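Local coordinates for protein galactan 1,3-beta-galactosidase (Phanerochaete chrysosporium, PDB 7BYS) that probably degrades arabinogalactan by cleaving the beta-1,3-linked galactan backbone from its end, as an exo-acting glycoside hydrolase of family 43, at residues 66-69 against 75-78; 96-101 against 122-127; 128-133 against 150-155. All coordinates share one frame; numbering follows the deposited sequence.

In the fold
All three contacts lie in the N-terminal catalytic part, whose successive four- and five-stranded antiparallel sheets fit the five-bladed propeller of family 43. From the N terminus, contact 1 closes a short loop within the connection from strand 60-61 to strand 79-88, joining the first two blades. Contact 2 lies within the second blade, reaching from strand 93-101 across strand 109-115 to the outermost strand 123-128. Contact 3 takes the chain leaving that blade and sets it against strand 150-156 of the third. The contacts follow in series, none enclosing or crossing another. Contact 2 adjoins both others: L66 packs on F98, and W97 on F128 and L152. Contacts 1 and 3 do not touch.

Contact 1 of 3, residues 66-69 against 75-78; sequences LSPI and STSN
P68 and T76 meet obliquely at the surface: T76 CG2 sits astride the bond joining two carbons of the proline ring, 3.6 Å from P68 CB and just as far from P68 CG. The threonine methyl is anti to its carbonyl carbon, while OG1 lies between the backbone N and the carbonyl carbon (chi1 56°), which leaves the methyl as the branch facing P68. I69 turns its side chain away and contributes main chain instead; its carbonyl O lies 3.3 Å from S75 CA and is also hydrogen-bonded to T72 OG1 in the intervening loop. S75 in turn directs its hydroxyl into its own segment. There S75 OG accepts from S77 N at 3.2 Å and donates to N78 OD1 at 2.8 Å, the donor standing 24° out of the amide's carbonyl plane. With N78 N bonded to S75 O at 3.1 Å, these bonds hold the turn that presents T76 to P68. N78 ND2 is probably hydrogen-bonded to D101 O, and P68 also packs on F45. The arrangement is a type I beta turn from S75 to N78 combined with an ST turn, set in the connection between two blades of a beta-propeller.

Contact 2 of 3, residues 96-101 against 122-127; sequences MWFHSD and YTYKGS
M96 meets the Y122 ring at both ends of its side chain, with CB and with CE. Its CB lies 3.9 Å from Y122 CD2; CG runs on anti to the backbone N (chi1 179°), and the chain stays extended before bending at chi3 (-64°). SD stands above the ring at a distance, 5.1 Å from the Y122 centroid. The bend brings CE over the centre of the face, 3.9 Å from the Y122 centroid and only 10° off the normal, so the Met-aromatic contact ends in a methyl CH-pi interaction. Y122 OH is bonded to P118 O, which anchors the far end of that ring. Two residues along, the F98 and Y124 side chains cross at about a right angle, with F98 CZ 3.9 Å from Y124 CE1. Beyond them the contact turns polar: S127 OG is hydrogen-bonded to Y124 OH at 2.6 Å and probably also to S100 OG at 2.8 Å. S127 OG lies at the edge of the Y124 ring, in its plane, and can link the segments while helping to hold the end of Y124; G126 N lies 3.4 Å above that ring's plane, over its centre. Strand 109-115 runs between the two, bonded through its backbone to M96, F98 and S100. The F98 side chain comes within about 6 Å of those of E81 and R82, which bind alpha-D-galactose in another structure of this protein; none is bound here. This is side-chain packing across one antiparallel blade, as in the five-bladed beta-propeller of family 43.

Contact 3 of 3, residues 128-133 against 150-155; sequences FKPLGA and AYLLYA
P130 supplies most of the apolar contact, its CG resting against two neighbouring side chains of strand 150-155: 3.7 Å from Y154 CE2 and 3.9 Å from L152 CD2. The ring of P130 crosses L152 at about a right angle but slides past Y154 in the opposite direction. Y154 CG lies between the backbone N and the carbonyl carbon (chi1 55°), the rotation that carries its ring to P130. L152 CD2 itself lies 3.5 Å above the plane of the Y154 ring, offset toward its rim, so proline, leucine and tyrosine form one buried cluster. L131 CD1 comes only to 4.5 Å from Y154 OH, a marginal touch, while L131 also reaches the N-acetylglucosamine carried by N173. The polar link is a water that donates to P130 O at 2.8 Å and is bonded to Y154 OH at 2.6 Å, lying in the plane of the tyrosine ring. Y154 OH is also hydrogen-bonded to S165 of the adjacent strand 161-167, so it has both a protein and a water partner. The loop leaves strand 123-128 and leads into strand 138-142; L152 packs on V110 of strand 109-115 and on I140, and Y154 on K163 of strand 161-167, so two neighbouring sheets meet here.

Contact 1 of 3, residues 66-69 against 75-78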
loop_
_atom_site.group_PDB
_atom_site.type_symbol
_atom_site.label_atom_id
_atom_site.label_comp_id
_atom_site.label_asym_id
_atom_site.label_seq_id
_atom_site.Cartn_x
_atom_site.Cartn_y
_atom_site.Cartn_z
ATOM N N LEU A 66 13.910 -2.128 -15.151
ATOM C CA LEU A 66 14.239 -0.886 -15.842
ATOM C C LEU A 66 15.309 -0.144 -15.055
ATOM O O LEU A 66 15.234 -0.039 -13.827
ATOM C CB LEU A 66 13.002 0.015 -16.063
ATOM C CG LEU A 66 13.252 1.189 -17.013
ATOM C CD1 LEU A 66 13.419 0.660 -18.423
ATOM C CD2 LEU A 66 12.118 2.203 -16.938
ATOM N N SER A 67 16.309 0.359 -15.761
ATOM C CA SER A 67 17.458 1.004 -15.150
ATOM C C SER A 67 17.638 2.380 -15.764
ATOM O O SER A 67 17.166 2.639 -16.873
ATOM C CB SER A 67 18.720 0.164 -15.377
ATOM O OG SER A 67 18.572 -1.106 -14.776
ATOM N N PRO A 68 18.318 3.288 -15.066
ATOM C CA PRO A 68 18.437 4.660 -15.566
ATOM C C PRO A 68 19.343 4.775 -16.779
ATOM O O PRO A 68 20.227 3.949 -17.017
ATOM C CB PRO A 68 19.030 5.423 -14.375
ATOM C CG PRO A 68 18.740 4.571 -13.192
ATOM C CD PRO A 68 18.831 3.172 -13.690
ATOM N N ILE A 69 19.088 5.818 -17.558
ATOM C CA ILE A 69 19.954 6.207 -18.665
ATOM C C ILE A 69 20.230 7.697 -18.529
ATOM O O ILE A 69 19.301 8.518 -18.596
ATOM C CB ILE A 69 19.327 5.904 -20.035
ATOM C CG1 ILE A 69 18.908 4.436 -20.143
ATOM C CG2 ILE A 69 20.309 6.257 -21.146
ATOM C CD1 ILE A 69 18.216 4.098 -21.467
ATOM N N SER A 75 16.717 9.373 -16.515
ATOM C CA SER A 75 17.953 9.533 -15.762
ATOM C C SER A 75 17.679 9.466 -14.255
ATOM O O SER A 75 16.532 9.491 -13.796
ATOM C CB SER A 75 18.582 10.890 -16.072
ATOM O OG SER A 75 17.876 11.929 -15.418
ATOM N N THR A 76 18.763 9.386 -13.469
ATOM C CA THR A 76 18.626 9.370 -12.013
ATOM C C THR A 76 18.220 10.717 -11.439
ATOM O O THR A 76 18.078 10.827 -10.215
ATOM C CB THR A 76 19.919 8.912 -11.335
ATOM O OG1 THR A 76 21.004 9.757 -11.746
ATOM C CG2 THR A 76 20.231 7.492 -11.695
ATOM N N SER A 77 18.045 11.736 -12.272
ATOM C CA SER A 77 17.518 13.023 -11.838
ATOM C C SER A 77 16.049 13.204 -12.201
ATOM O O SER A 77 15.482 14.272 -11.948
ATOM C CB SER A 77 18.346 14.163 -12.437
ATOM O OG SER A 77 19.724 13.955 -12.202
ATOM N N ASN A 78 15.415 12.182 -12.774
ATOM C CA ASN A 78 14.025 12.258 -13.196
ATOM C C ASN A 78 13.164 11.343 -12.331
ATOM O O ASN A 78 13.665 10.610 -11.474
ATOM C CB ASN A 78 13.901 11.885 -14.670
ATOM C CG ASN A 78 14.346 12.999 -15.584
ATOM O OD1 ASN A 78 15.432 12.954 -16.155
ATOM N ND2 ASN A 78 13.506 14.009 -15.729
#

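Contact 2 of 3, residues 96-101 against 122-127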
loop_
_atom_site.group_PDB
_atom_site.type_symbol
_atom_site.label_atom_id
_atom_site.label_comp_id
_atom_site.label_asym_id
_atom_site.label_seq_id
_atom_site.Cartn_x
_atom_site.Cartn_y
_atom_site.Cartn_z
ATOM N N MET A 96 5.628 -2.215 -20.490
ATOM C CA MET A 96 5.607 -1.471 -19.240
ATOM C C MET A 96 5.220 -0.025 -19.514
ATOM O O MET A 96 5.785 0.612 -20.410
ATOM C CB MET A 96 6.983 -1.511 -18.573
ATOM C CG MET A 96 7.050 -0.739 -17.261
ATOM S SD MET A 96 8.754 -0.619 -16.648
ATOM C CE MET A 96 9.147 -2.345 -16.333
ATOM N N TRP A 97 4.267 0.496 -18.741
ATOM C CA TRP A 97 3.969 1.924 -18.717
ATOM C C TRP A 97 4.298 2.479 -17.335
ATOM O O TRP A 97 4.266 1.758 -16.328
ATOM C CB TRP A 97 2.486 2.203 -19.019
ATOM C CG TRP A 97 2.108 1.981 -20.451
ATOM C CD1 TRP A 97 2.251 0.828 -21.160
ATOM C CD2 TRP A 97 1.522 2.939 -21.341
ATOM N NE1 TRP A 97 1.804 1.011 -22.451
ATOM C CE2 TRP A 97 1.339 2.294 -22.581
ATOM C CE3 TRP A 97 1.146 4.283 -21.216
ATOM C CZ2 TRP A 97 0.798 2.952 -23.697
ATOM C CZ3 TRP A 97 0.602 4.935 -22.323
ATOM C CH2 TRP A 97 0.431 4.266 -23.543
ATOM N N PHE A 98 4.644 3.762 -17.289
ATOM C CA PHE A 98 4.932 4.399 -16.013
ATOM C C PHE A 98 4.693 5.895 -16.128
ATOM O O PHE A 98 4.651 6.456 -17.223
ATOM C CB PHE A 98 6.357 4.091 -15.524
ATOM C CG PHE A 98 7.447 4.405 -16.525
ATOM C CD1 PHE A 98 7.874 3.443 -17.432
ATOM C CD2 PHE A 98 8.058 5.647 -16.532
ATOM C CE1 PHE A 98 8.900 3.716 -18.333
ATOM C CE2 PHE A 98 9.088 5.927 -17.438
ATOM C CZ PHE A 98 9.499 4.965 -18.339
ATOM N N HIS A 99 4.539 6.539 -14.973
ATOM C CA HIS A 99 4.495 7.992 -14.908
ATOM C C HIS A 99 5.928 8.495 -15.048
ATOM O O HIS A 99 6.802 8.123 -14.253
ATOM C CB HIS A 99 3.887 8.411 -13.569
ATOM C CG HIS A 99 3.950 9.884 -13.282
ATOM N ND1 HIS A 99 3.666 10.385 -12.030
ATOM C CD2 HIS A 99 4.229 10.957 -14.063
ATOM C CE1 HIS A 99 3.785 11.702 -12.045
ATOM N NE2 HIS A 99 4.131 12.076 -13.264
ATOM N N SER A 100 6.168 9.296 -16.083
ATOM C CA SER A 100 7.484 9.842 -16.384
ATOM C C SER A 100 7.435 11.343 -16.118
ATOM O O SER A 100 6.552 12.038 -16.632
ATOM C CB SER A 100 7.812 9.540 -17.846
ATOM O OG SER A 100 9.010 10.180 -18.260
ATOM N N ASP A 101 8.346 11.843 -15.287
ATOM C CA ASP A 101 8.247 13.253 -14.937
ATOM C C ASP A 101 9.614 13.832 -14.600
ATOM O O ASP A 101 10.618 13.115 -14.485
ATOM C CB ASP A 101 7.251 13.485 -13.787
ATOM C CG ASP A 101 6.297 14.640 -14.064
ATOM O OD1 ASP A 101 6.783 15.713 -14.500
ATOM O OD2 ASP A 101 5.069 14.477 -13.873
ATOM N N TYR A 122 13.929 -4.264 -19.533
ATOM C CA TYR A 122 13.104 -3.610 -20.534
ATOM C C TYR A 122 13.902 -2.543 -21.274
ATOM O O TYR A 122 14.895 -2.014 -20.768
ATOM C CB TYR A 122 11.867 -2.974 -19.872
ATOM C CG TYR A 122 10.819 -3.979 -19.469
ATOM C CD1 TYR A 122 11.072 -4.919 -18.472
ATOM C CD2 TYR A 122 9.565 -3.999 -20.097
ATOM C CE1 TYR A 122 10.124 -5.853 -18.112
ATOM C CE2 TYR A 122 8.605 -4.925 -19.735
ATOM C CZ TYR A 122 8.890 -5.849 -18.743
ATOM O OH TYR A 122 7.971 -6.791 -18.368
ATOM N N THR A 123 13.437 -2.213 -22.476
ATOM C CA THR A 123 14.055 -1.200 -23.325
ATOM C C THR A 123 13.109 -0.009 -23.437
ATOM O O THR A 123 11.981 -0.147 -23.929
ATOM C CB THR A 123 14.372 -1.773 -24.710
ATOM O OG1 THR A 123 13.198 -2.357 -25.276
ATOM C CG2 THR A 123 15.462 -2.830 -24.619
ATOM N N TYR A 124 13.564 1.143 -22.953
ATOM C CA TYR A 124 12.754 2.349 -22.924
ATOM C C TYR A 124 12.547 2.872 -24.336
ATOM O O TYR A 124 13.492 2.951 -25.129
ATOM C CB TYR A 124 13.496 3.374 -22.070
ATOM C CG TYR A 124 12.971 4.790 -22.035
ATOM C CD1 TYR A 124 11.689 5.081 -21.579
ATOM C CD2 TYR A 124 13.794 5.848 -22.387
ATOM C CE1 TYR A 124 11.235 6.389 -21.512
ATOM C CE2 TYR A 124 13.354 7.148 -22.332
ATOM C CZ TYR A 124 12.078 7.418 -21.879
ATOM O OH TYR A 124 11.670 8.727 -21.830
ATOM N N LYS A 125 11.306 3.239 -24.647
ATOM C CA LYS A 125 10.915 3.711 -25.966
ATOM C C LYS A 125 10.673 5.209 -26.014
ATOM O O LYS A 125 10.438 5.747 -27.103
ATOM C CB LYS A 125 9.637 3.000 -26.430
ATOM C CG LYS A 125 9.751 1.487 -26.533
ATOM C CD LYS A 125 10.806 1.074 -27.550
ATOM C CE LYS A 125 10.292 -0.032 -28.461
ATOM N NZ LYS A 125 8.975 0.308 -29.085
ATOM N N GLY A 126 10.716 5.893 -24.876
ATOM C CA GLY A 126 10.411 7.307 -24.856
ATOM C C GLY A 126 9.218 7.678 -23.998
ATOM O O GLY A 126 8.395 6.828 -23.624
ATOM N N SER A 127 9.122 8.965 -23.682
ATOM C CA SER A 127 8.022 9.502 -22.898
ATOM C C SER A 127 7.209 10.498 -23.717
ATOM O O SER A 127 7.735 11.152 -24.628
ATOM C CB SER A 127 8.544 10.173 -21.625
ATOM O OG SER A 127 9.284 9.245 -20.845
#

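Contact 3 of 3, residues 128-133 against 150-155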
loop_
_atom_site.group_PDB
_atom_site.type_symbol
_atom_site.label_atom_id
_atom_site.label_comp_id
_atom_site.label_asym_id
_atom_site.label_seq_id
_atom_site.Cartn_x
_atom_site.Cartn_y
_atom_site.Cartn_z
ATOM N N PHE A 128 5.925 10.626 -23.379
ATOM C CA PHE A 128 5.041 11.510 -24.127
ATOM C C PHE A 128 3.808 11.863 -23.298
ATOM O O PHE A 128 3.527 11.244 -22.267
ATOM C CB PHE A 128 4.644 10.887 -25.473
ATOM C CG PHE A 128 3.926 9.562 -25.345
ATOM C CD1 PHE A 128 4.631 8.368 -25.260
ATOM C CD2 PHE A 128 2.551 9.516 -25.303
ATOM C CE1 PHE A 128 3.964 7.160 -25.143
ATOM C CE2 PHE A 128 1.880 8.310 -25.183
ATOM C CZ PHE A 128 2.593 7.136 -25.104
ATOM N N LYS A 129 3.088 12.904 -23.752
ATOM C CA LYS A 129 1.797 13.270 -23.174
ATOM C C LYS A 129 0.686 12.568 -23.939
ATOM O O LYS A 129 0.566 12.772 -25.158
ATOM C CB LYS A 129 1.580 14.769 -23.265
ATOM C CG LYS A 129 2.393 15.595 -22.278
ATOM C CD LYS A 129 1.912 17.043 -22.290
ATOM C CE LYS A 129 2.551 17.870 -21.193
ATOM N NZ LYS A 129 2.078 17.462 -19.849
ATOM N N PRO A 130 -0.153 11.767 -23.279
ATOM C CA PRO A 130 -1.219 11.044 -23.993
ATOM C C PRO A 130 -2.268 11.994 -24.560
ATOM O O PRO A 130 -2.856 12.806 -23.838
ATOM C CB PRO A 130 -1.817 10.133 -22.915
ATOM C CG PRO A 130 -1.449 10.771 -21.629
ATOM C CD PRO A 130 -0.121 11.442 -21.845
ATOM N N LEU A 131 -2.505 11.871 -25.867
ATOM C CA LEU A 131 -3.344 12.803 -26.631
ATOM C C LEU A 131 -2.945 14.257 -26.404
ATOM O O LEU A 131 -3.766 15.169 -26.562
ATOM C CB LEU A 131 -4.839 12.574 -26.386
ATOM C CG LEU A 131 -5.275 11.113 -26.554
ATOM C CD1 LEU A 131 -6.695 10.941 -26.107
ATOM C CD2 LEU A 131 -5.105 10.639 -27.999
ATOM N N GLY A 132 -1.691 14.486 -26.023
ATOM C CA GLY A 132 -1.182 15.817 -25.789
ATOM C C GLY A 132 -1.531 16.423 -24.446
ATOM O O GLY A 132 -1.156 17.573 -24.197
ATOM N N ALA A 133 -2.231 15.699 -23.579
ATOM C CA ALA A 133 -2.656 16.214 -22.283
ATOM C C ALA A 133 -1.788 15.635 -21.173
ATOM O O ALA A 133 -1.040 14.679 -21.374
ATOM C CB ALA A 133 -4.134 15.884 -22.031
ATOM N N ALA A 150 -6.630 -2.793 -23.761
ATOM C CA ALA A 150 -5.993 -2.168 -22.615
ATOM C C ALA A 150 -6.296 -0.675 -22.578
ATOM O O ALA A 150 -6.592 -0.043 -23.605
ATOM C CB ALA A 150 -4.483 -2.411 -22.643
ATOM N N TYR A 151 -6.209 -0.117 -21.366
ATOM C CA TYR A 151 -6.598 1.259 -21.094
ATOM C C TYR A 151 -5.602 1.920 -20.156
ATOM O O TYR A 151 -5.137 1.300 -19.190
ATOM C CB TYR A 151 -7.982 1.282 -20.427
ATOM C CG TYR A 151 -9.056 0.666 -21.279
ATOM C CD1 TYR A 151 -9.227 -0.710 -21.336
ATOM C CD2 TYR A 151 -9.895 1.470 -22.042
ATOM C CE1 TYR A 151 -10.207 -1.278 -22.133
ATOM C CE2 TYR A 151 -10.888 0.918 -22.834
ATOM C CZ TYR A 151 -11.037 -0.450 -22.879
ATOM O OH TYR A 151 -12.036 -0.990 -23.668
ATOM N N LEU A 152 -5.274 3.172 -20.454
ATOM C CA LEU A 152 -4.565 4.043 -19.526
ATOM C C LEU A 152 -5.586 4.732 -18.626
ATOM O O LEU A 152 -6.564 5.315 -19.109
ATOM C CB LEU A 152 -3.755 5.091 -20.299
ATOM C CG LEU A 152 -2.955 6.057 -19.426
ATOM C CD1 LEU A 152 -1.825 5.313 -18.753
ATOM C CD2 LEU A 152 -2.414 7.230 -20.253
ATOM N N LEU A 153 -5.359 4.667 -17.321
ATOM C CA LEU A 153 -6.151 5.372 -16.316
ATOM C C LEU A 153 -5.247 6.456 -15.752
ATOM O O LEU A 153 -4.129 6.147 -15.332
ATOM C CB LEU A 153 -6.517 4.406 -15.184
ATOM C CG LEU A 153 -6.875 2.958 -15.555
ATOM C CD1 LEU A 153 -7.237 2.185 -14.284
ATOM C CD2 LEU A 153 -8.014 2.884 -16.580
ATOM N N TYR A 154 -5.683 7.719 -15.771
ATOM C CA TYR A 154 -4.705 8.762 -15.475
ATOM C C TYR A 154 -5.312 10.054 -14.952
ATOM O O TYR A 154 -6.360 10.499 -15.420
ATOM C CB TYR A 154 -3.788 9.067 -16.668
ATOM C CG TYR A 154 -4.436 9.431 -17.993
ATOM C CD1 TYR A 154 -5.247 8.533 -18.682
ATOM C CD2 TYR A 154 -4.156 10.652 -18.600
ATOM C CE1 TYR A 154 -5.783 8.855 -19.920
ATOM C CE2 TYR A 154 -4.693 10.980 -19.843
ATOM C CZ TYR A 154 -5.506 10.074 -20.492
ATOM O OH TYR A 154 -6.048 10.358 -21.729
ATOM N N ALA A 155 -4.587 10.678 -14.024
ATOM C CA ALA A 155 -4.876 12.030 -13.565
ATOM C C ALA A 155 -4.338 13.013 -14.596
ATOM O O ALA A 155 -3.139 13.017 -14.905
ATOM C CB ALA A 155 -4.210 12.256 -12.210
HETATM O O HOH W 1 -5.431 12.715 -22.662
#